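Local structure of putative peptidyl-arginine deiminase family protein (Campylobacter jejuni subsp. jejuni serotype O:2, 6B10) at residues S126-F129 with K130-K134; Q237-K240 with E241-K245. The protein probably hydrolyses agmatine to N-carbamoylputrescine as an agmatine deiminase, a step of polyamine biosynthesis that leads to putrescine. All coordinates share one frame; numbering follows the deposited sequence.

In the fold
Interactions 1 and 2 are each a local set of contacts within one helix, and they lie on opposite sides of the chain's centre, their own centres 42 Å apart and their nearest atoms about 30 Å apart. Interaction 1 covers the C-terminal end of helix 120-133 and the residue after it, packed against strands 19-25, 56-61 and 76-80. Interaction 2 is the later part of the helix that links strand 219-224 to strand 249-254 in a beta-alpha-beta unit, and it packs on those two strands and on strand 190-194. The bound potassium ion, at Phe91, Asp106 and Phe107, is nearer to interaction 1: the side chain of Ser126 is about 9 Å from it.

Interaction 1: S126-F129 with K130-K134; sequences SKLF and KEKFK
Phe133 and Phe129, four residues apart on the helix, form a T-shaped (edge-to-face) pair. CD2 of Phe133 stands 3.8 Å above the plane of the Phe129 ring, over its centre, and the ring planes meet at 73°. Phe133 also meets Leu128, five residues earlier: its CE2 comes within 3.5 Å of Leu128 CG. Leu128 has CG anti to its nitrogen (chi1 -179°), beside the carbonyl carbon, which carries the branch toward that ring.

The backbone bonds change toward the helix end. Lys130 N to Ser126 O (2.8 Å) and Glu131 N to Lys127 O (2.7 Å) are ordinary helical bonds. Leu128 O is then gripped twice: Phe133 N, at 3.2 Å, lies in the carbonyl plane and makes the wider pi-type turn, whereas Lys132 N, at 3.0 Å, sits above that plane. Lys134, with positive phi, leaves the helix.

On the polar side an extended Glu131, its CG beside its own backbone N, lies along Lys127, OE2 3.6 Å from Lys127 CB.

Buried Leu128 brings apolar bulk against Met23 of strand 19-25 and Leu58 of strand 56-61. Phe133 joins it there, its aromatic ring also suiting a cation-pi contact with Arg328, and Lys132 NZ reaches Glu77 of strand 76-80.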
ATOM      1  N   SER A 126      16.046   6.504   7.679  1.00 55.10           N
ATOM      2  CA  SER A 126      17.458   6.898   7.648  1.00 54.31           C
ATOM      3  C   SER A 126      18.342   5.755   8.117  1.00 51.37           C
ATOM      4  O   SER A 126      19.312   5.406   7.441  1.00 49.34           O
ATOM      5  CB  SER A 126      17.707   8.135   8.510  1.00 54.95           C
ATOM      6  OG  SER A 126      17.099   9.275   7.935  1.00 57.05           O
ATOM      7  N   LYS A 127      17.990   5.173   9.263  1.00 50.64           N
ATOM      8  CA  LYS A 127      18.734   4.035   9.809  1.00 50.24           C
ATOM      9  C   LYS A 127      18.815   2.950   8.750  1.00 48.59           C
ATOM     10  O   LYS A 127      19.890   2.456   8.433  1.00 47.32           O
ATOM     11  CB  LYS A 127      18.098   3.412  11.071  1.00 51.85           C
ATOM     12  CG  LYS A 127      17.122   4.240  11.899  1.00 54.24           C
ATOM     13  CD  LYS A 127      17.793   5.258  12.802  1.00 56.10           C
ATOM     14  CE  LYS A 127      16.956   5.470  14.057  1.00 57.17           C
ATOM     15  NZ  LYS A 127      17.507   6.524  14.949  1.00 58.62           N
ATOM     16  N   LEU A 128      17.653   2.588   8.213  1.00 47.72           N
ATOM     17  CA  LEU A 128      17.533   1.480   7.275  1.00 45.83           C
ATOM     18  C   LEU A 128      18.428   1.672   6.063  1.00 43.79           C
ATOM     19  O   LEU A 128      19.141   0.755   5.657  1.00 41.50           O
ATOM     20  CB  LEU A 128      16.075   1.337   6.825  1.00 46.85           C
ATOM     21  CG  LEU A 128      15.747   0.209   5.840  1.00 47.77           C
ATOM     22  CD1 LEU A 128      16.025  -1.153   6.455  1.00 47.96           C
ATOM     23  CD2 LEU A 128      14.296   0.302   5.382  1.00 47.96           C
ATOM     24  N   PHE A 129      18.378   2.872   5.495  1.00 43.24           N
ATOM     25  CA  PHE A 129      19.112   3.171   4.271  1.00 43.47           C
ATOM     26  C   PHE A 129      20.597   3.407   4.535  1.00 44.14           C
ATOM     27  O   PHE A 129      21.442   3.026   3.721  1.00 42.26           O
ATOM     28  CB  PHE A 129      18.474   4.360   3.535  1.00 43.34           C
ATOM     29  CG  PHE A 129      17.396   3.951   2.569  1.00 42.01           C
ATOM     30  CD1 PHE A 129      16.155   3.539   3.028  1.00 42.05           C
ATOM     31  CD2 PHE A 129      17.638   3.937   1.207  1.00 41.58           C
ATOM     32  CE1 PHE A 129      15.166   3.140   2.140  1.00 41.71           C
ATOM     33  CE2 PHE A 129      16.658   3.542   0.315  1.00 41.00           C
ATOM     34  CZ  PHE A 129      15.420   3.139   0.783  1.00 40.83           C
ATOM     35  N   LYS A 130      20.910   4.020   5.674  1.00 44.48           N
ATOM     36  CA  LYS A 130      22.302   4.224   6.076  1.00 45.86           C
ATOM     37  C   LYS A 130      22.989   2.897   6.415  1.00 43.99           C
ATOM     38  O   LYS A 130      24.091   2.623   5.933  1.00 43.71           O
ATOM     39  CB  LYS A 130      22.384   5.188   7.267  1.00 48.33           C
ATOM     40  CG  LYS A 130      23.803   5.489   7.730  1.00 51.50           C
ATOM     41  CD  LYS A 130      23.839   6.629   8.739  1.00 53.35           C
ATOM     42  CE  LYS A 130      25.167   6.687   9.486  1.00 55.39           C
ATOM     43  NZ  LYS A 130      25.263   5.666  10.570  1.00 55.76           N
ATOM     44  N   GLU A 131      22.323   2.069   7.219  1.00 42.40           N
ATOM     45  CA  GLU A 131      22.935   0.863   7.778  1.00 41.48           C
ATOM     46  C   GLU A 131      22.810  -0.367   6.888  1.00 43.08           C
ATOM     47  O   GLU A 131      23.812  -1.009   6.579  1.00 44.25           O
ATOM     48  CB  GLU A 131      22.331   0.548   9.143  1.00 40.31           C
ATOM     49  CG  GLU A 131      22.434   1.682  10.148  1.00 38.73           C
ATOM     50  CD  GLU A 131      21.720   1.361  11.442  1.00 38.27           C
ATOM     51  OE1 GLU A 131      21.571   0.158  11.744  1.00 38.11           O
ATOM     52  OE2 GLU A 131      21.308   2.303  12.152  1.00 37.22           O
ATOM     53  N   LYS A 132      21.588  -0.712   6.481  1.00 43.93           N
ATOM     54  CA  LYS A 132      21.393  -1.937   5.700  1.00 43.23           C
ATOM     55  C   LYS A 132      21.691  -1.758   4.209  1.00 43.28           C
ATOM     56  O   LYS A 132      22.606  -2.391   3.684  1.00 45.40           O
ATOM     57  CB  LYS A 132      19.993  -2.514   5.889  1.00 42.49           C
ATOM     58  CG  LYS A 132      19.869  -3.908   5.297  1.00 42.11           C
ATOM     59  CD  LYS A 132      18.459  -4.452   5.365  1.00 42.44           C
ATOM     60  CE  LYS A 132      18.321  -5.705   4.512  1.00 43.60           C
ATOM     61  NZ  LYS A 132      19.006  -6.897   5.087  1.00 43.77           N
ATOM     62  N   PHE A 133      20.919  -0.913   3.532  1.00 43.12           N
ATOM     63  CA  PHE A 133      21.065  -0.747   2.082  1.00 43.75           C
ATOM     64  C   PHE A 133      22.312   0.056   1.706  1.00 45.14           C
ATOM     65  O   PHE A 133      22.841  -0.116   0.604  1.00 44.45           O
ATOM     66  CB  PHE A 133      19.825  -0.085   1.465  1.00 43.22           C
ATOM     67  CG  PHE A 133      18.530  -0.793   1.775  1.00 42.42           C
ATOM     68  CD1 PHE A 133      18.405  -2.165   1.594  1.00 40.89           C
ATOM     69  CD2 PHE A 133      17.427  -0.079   2.232  1.00 41.97           C
ATOM     70  CE1 PHE A 133      17.218  -2.813   1.873  1.00 40.29           C
ATOM     71  CE2 PHE A 133      16.232  -0.725   2.509  1.00 41.89           C
ATOM     72  CZ  PHE A 133      16.128  -2.093   2.333  1.00 41.00           C
ATOM     73  N   LYS A 134      22.774   0.923   2.613  1.00 46.41           N
ATOM     74  CA  LYS A 134      23.955   1.770   2.382  1.00 48.33           C
ATOM     75  C   LYS A 134      23.784   2.553   1.086  1.00 48.56           C
ATOM     76  O   LYS A 134      24.526   2.379   0.115  1.00 48.96           O
ATOM     77  CB  LYS A 134      25.238   0.934   2.376  1.00 49.99           C
ATOM     78  CG  LYS A 134      25.541   0.313   3.732  1.00 51.93           C
ATOM     79  CD  LYS A 134      26.601  -0.769   3.639  1.00 53.61           C
ATOM     80  CE  LYS A 134      26.699  -1.550   4.941  1.00 54.63           C
ATOM     81  NZ  LYS A 134      27.609  -2.722   4.809  1.00 55.44           N
TER

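Interaction 2: Q237-K240 with E241-K245; sequences QKMK and EELKK
Lys240 and Lys244 lie one helical turn apart and touch through their aliphatic parts, Lys240 CG to Lys244 CD at 4.1 Å, while their ammonium groups find separate acids. Lys240 is extended throughout, its CG anti to the backbone nitrogen (chi1 -176°), and this straight chain carries NZ to Glu252 of strand 249-254. Lys244 instead bends at chi3 (69°), which brings its NZ back to Glu241 OE2 in a salt bridge of 3.1 Å. The ammonium meets the syn side of the carboxylate, somewhat out of its plane. Glu241 bends at chi2 to meet it, and its CG passes 3.5 Å from Gln237 O. With Lys240 NZ and Lys244 NZ 5.5 Å apart, these carboxylates probably ease their mutual repulsion.

Met239 and Leu243 take the buried side, where flexible or branched apolar chains fit well; Met239 CG lies 4.3 Å from Leu243 CD1. Leu243 CG also rests on the helix backbone, 3.4 Å from Met239 O. Glu242 is extended beyond CG, and its carboxylate receives the backbone N-H groups of Glu195 and Asn196, so a charge that is only partly exposed is well satisfied.

Beneath the side chains, the four carbonyls from Gln237 O to Lys240 O each accept an i to i+4 bond; after them i to i+3 bonding appears, Lys245 N to Glu242 O at 3.0 Å. Met239 and Leu243 face His222 and Leu194, and Leu243 also meets Leu250. Helix 233-244 thus joins strands 219-224 and 249-254 in a beta-alpha-beta unit, consistent with the repeated building block of the guanidino-modifying (pentein) fold of this deiminase family.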
ATOM      1  N   GLN A 237     -21.152   4.346  -5.313  1.00 35.76           N
ATOM      2  CA  GLN A 237     -21.813   4.478  -6.614  1.00 37.87           C
ATOM      3  C   GLN A 237     -21.331   5.729  -7.350  1.00 36.88           C
ATOM      4  O   GLN A 237     -21.094   5.683  -8.553  1.00 36.11           O
ATOM      5  CB  GLN A 237     -23.339   4.474  -6.483  1.00 39.37           C
ATOM      6  CG  GLN A 237     -23.931   3.082  -6.289  1.00 42.16           C
ATOM      7  CD  GLN A 237     -23.783   2.184  -7.515  1.00 43.77           C
ATOM      8  OE1 GLN A 237     -23.843   2.647  -8.652  1.00 45.40           O
ATOM      9  NE2 GLN A 237     -23.596   0.887  -7.282  1.00 45.82           N
ATOM     10  N   LYS A 238     -21.168   6.833  -6.625  1.00 37.05           N
ATOM     11  CA  LYS A 238     -20.633   8.063  -7.218  1.00 38.51           C
ATOM     12  C   LYS A 238     -19.169   7.899  -7.655  1.00 36.75           C
ATOM     13  O   LYS A 238     -18.780   8.345  -8.737  1.00 36.10           O
ATOM     14  CB  LYS A 238     -20.751   9.234  -6.242  1.00 40.66           C
ATOM     15  CG  LYS A 238     -22.164   9.758  -6.046  1.00 42.67           C
ATOM     16  CD  LYS A 238     -22.178  10.847  -4.985  1.00 44.65           C
ATOM     17  CE  LYS A 238     -23.588  11.178  -4.528  1.00 47.00           C
ATOM     18  NZ  LYS A 238     -23.565  11.999  -3.288  1.00 48.38           N
ATOM     19  N   MET A 239     -18.364   7.259  -6.813  1.00 35.23           N
ATOM     20  CA  MET A 239     -16.986   6.936  -7.180  1.00 33.58           C
ATOM     21  C   MET A 239     -16.952   6.097  -8.458  1.00 33.32           C
ATOM     22  O   MET A 239     -16.115   6.325  -9.329  1.00 33.62           O
ATOM     23  CB  MET A 239     -16.278   6.194  -6.045  1.00 32.43           C
ATOM     24  CG  MET A 239     -14.767   6.095  -6.225  1.00 31.33           C
ATOM     25  SD  MET A 239     -13.976   5.132  -4.922  1.00 30.08           S
ATOM     26  CE  MET A 239     -14.490   3.480  -5.380  1.00 30.82           C
ATOM     27  N   LYS A 240     -17.861   5.133  -8.570  1.00 33.91           N
ATOM     28  CA  LYS A 240     -17.946   4.304  -9.772  1.00 34.86           C
ATOM     29  C   LYS A 240     -18.144   5.164 -11.021  1.00 35.54           C
ATOM     30  O   LYS A 240     -17.453   4.980 -12.027  1.00 35.41           O
ATOM     31  CB  LYS A 240     -19.076   3.275  -9.652  1.00 34.91           C
ATOM     32  CG  LYS A 240     -19.166   2.309 -10.825  1.00 35.88           C
ATOM     33  CD  LYS A 240     -20.381   1.396 -10.709  1.00 37.66           C
ATOM     34  CE  LYS A 240     -20.586   0.570 -11.971  1.00 38.79           C
ATOM     35  NZ  LYS A 240     -21.342  -0.692 -11.698  1.00 40.08           N
ATOM     36  N   GLU A 241     -19.089   6.101 -10.947  1.00 36.62           N
ATOM     37  CA  GLU A 241     -19.383   6.987 -12.078  1.00 36.41           C
ATOM     38  C   GLU A 241     -18.170   7.816 -12.491  1.00 34.58           C
ATOM     39  O   GLU A 241     -17.884   7.936 -13.683  1.00 34.11           O
ATOM     40  CB  GLU A 241     -20.576   7.902 -11.759  1.00 38.49           C
ATOM     41  CG  GLU A 241     -21.913   7.174 -11.663  1.00 39.66           C
ATOM     42  CD  GLU A 241     -22.245   6.385 -12.917  1.00 41.30           C
ATOM     43  OE1 GLU A 241     -21.910   6.861 -14.021  1.00 43.47           O
ATOM     44  OE2 GLU A 241     -22.830   5.284 -12.804  1.00 43.50           O
ATOM     45  N   GLU A 242     -17.466   8.382 -11.507  1.00 32.51           N
ATOM     46  CA  GLU A 242     -16.194   9.064 -11.754  1.00 31.57           C
ATOM     47  C   GLU A 242     -15.212   8.175 -12.511  1.00 30.83           C
ATOM     48  O   GLU A 242     -14.614   8.589 -13.502  1.00 30.06           O
ATOM     49  CB  GLU A 242     -15.536   9.467 -10.439  1.00 32.03           C
ATOM     50  CG  GLU A 242     -15.806  10.879  -9.987  1.00 31.70           C
ATOM     51  CD  GLU A 242     -15.144  11.156  -8.661  1.00 31.39           C
ATOM     52  OE1 GLU A 242     -14.134  11.888  -8.633  1.00 31.72           O
ATOM     53  OE2 GLU A 242     -15.617  10.612  -7.643  1.00 31.30           O
ATOM     54  N   LEU A 243     -15.048   6.945 -12.032  1.00 30.35           N
ATOM     55  CA  LEU A 243     -14.094   6.020 -12.632  1.00 29.80           C
ATOM     56  C   LEU A 243     -14.500   5.616 -14.044  1.00 31.08           C
ATOM     57  O   LEU A 243     -13.640   5.328 -14.872  1.00 30.81           O
ATOM     58  CB  LEU A 243     -13.904   4.787 -11.742  1.00 29.21           C
ATOM     59  CG  LEU A 243     -13.145   5.045 -10.427  1.00 28.32           C
ATOM     60  CD1 LEU A 243     -13.146   3.807  -9.550  1.00 27.69           C
ATOM     61  CD2 LEU A 243     -11.721   5.493 -10.692  1.00 28.25           C
ATOM     62  N   LYS A 244     -15.800   5.616 -14.325  1.00 32.93           N
ATOM     63  CA  LYS A 244     -16.280   5.334 -15.679  1.00 36.17           C
ATOM     64  C   LYS A 244     -15.870   6.410 -16.682  1.00 36.31           C
ATOM     65  O   LYS A 244     -15.753   6.126 -17.869  1.00 36.95           O
ATOM     66  CB  LYS A 244     -17.801   5.117 -15.694  1.00 36.54           C
ATOM     67  CG  LYS A 244     -18.191   3.725 -15.231  1.00 37.57           C
ATOM     68  CD  LYS A 244     -19.587   3.674 -14.641  1.00 39.38           C
ATOM     69  CE  LYS A 244     -20.652   3.883 -15.699  1.00 40.41           C
ATOM     70  NZ  LYS A 244     -21.992   3.528 -15.158  1.00 42.13           N
ATOM     71  N   LYS A 245     -15.635   7.631 -16.204  1.00 37.90           N
ATOM     72  CA  LYS A 245     -15.180   8.731 -17.073  1.00 38.94           C
ATOM     73  C   LYS A 245     -13.709   8.639 -17.480  1.00 36.59           C
ATOM     74  O   LYS A 245     -13.310   9.276 -18.451  1.00 35.85           O
ATOM     75  CB  LYS A 245     -15.417  10.100 -16.412  1.00 41.54           C
ATOM     76  CG  LYS A 245     -16.792  10.705 -16.661  1.00 44.21           C
ATOM     77  CD  LYS A 245     -17.811  10.303 -15.611  1.00 46.67           C
ATOM     78  CE  LYS A 245     -19.019  11.230 -15.642  1.00 49.21           C
ATOM     79  NZ  LYS A 245     -19.929  11.007 -14.484  1.00 50.59           N
TER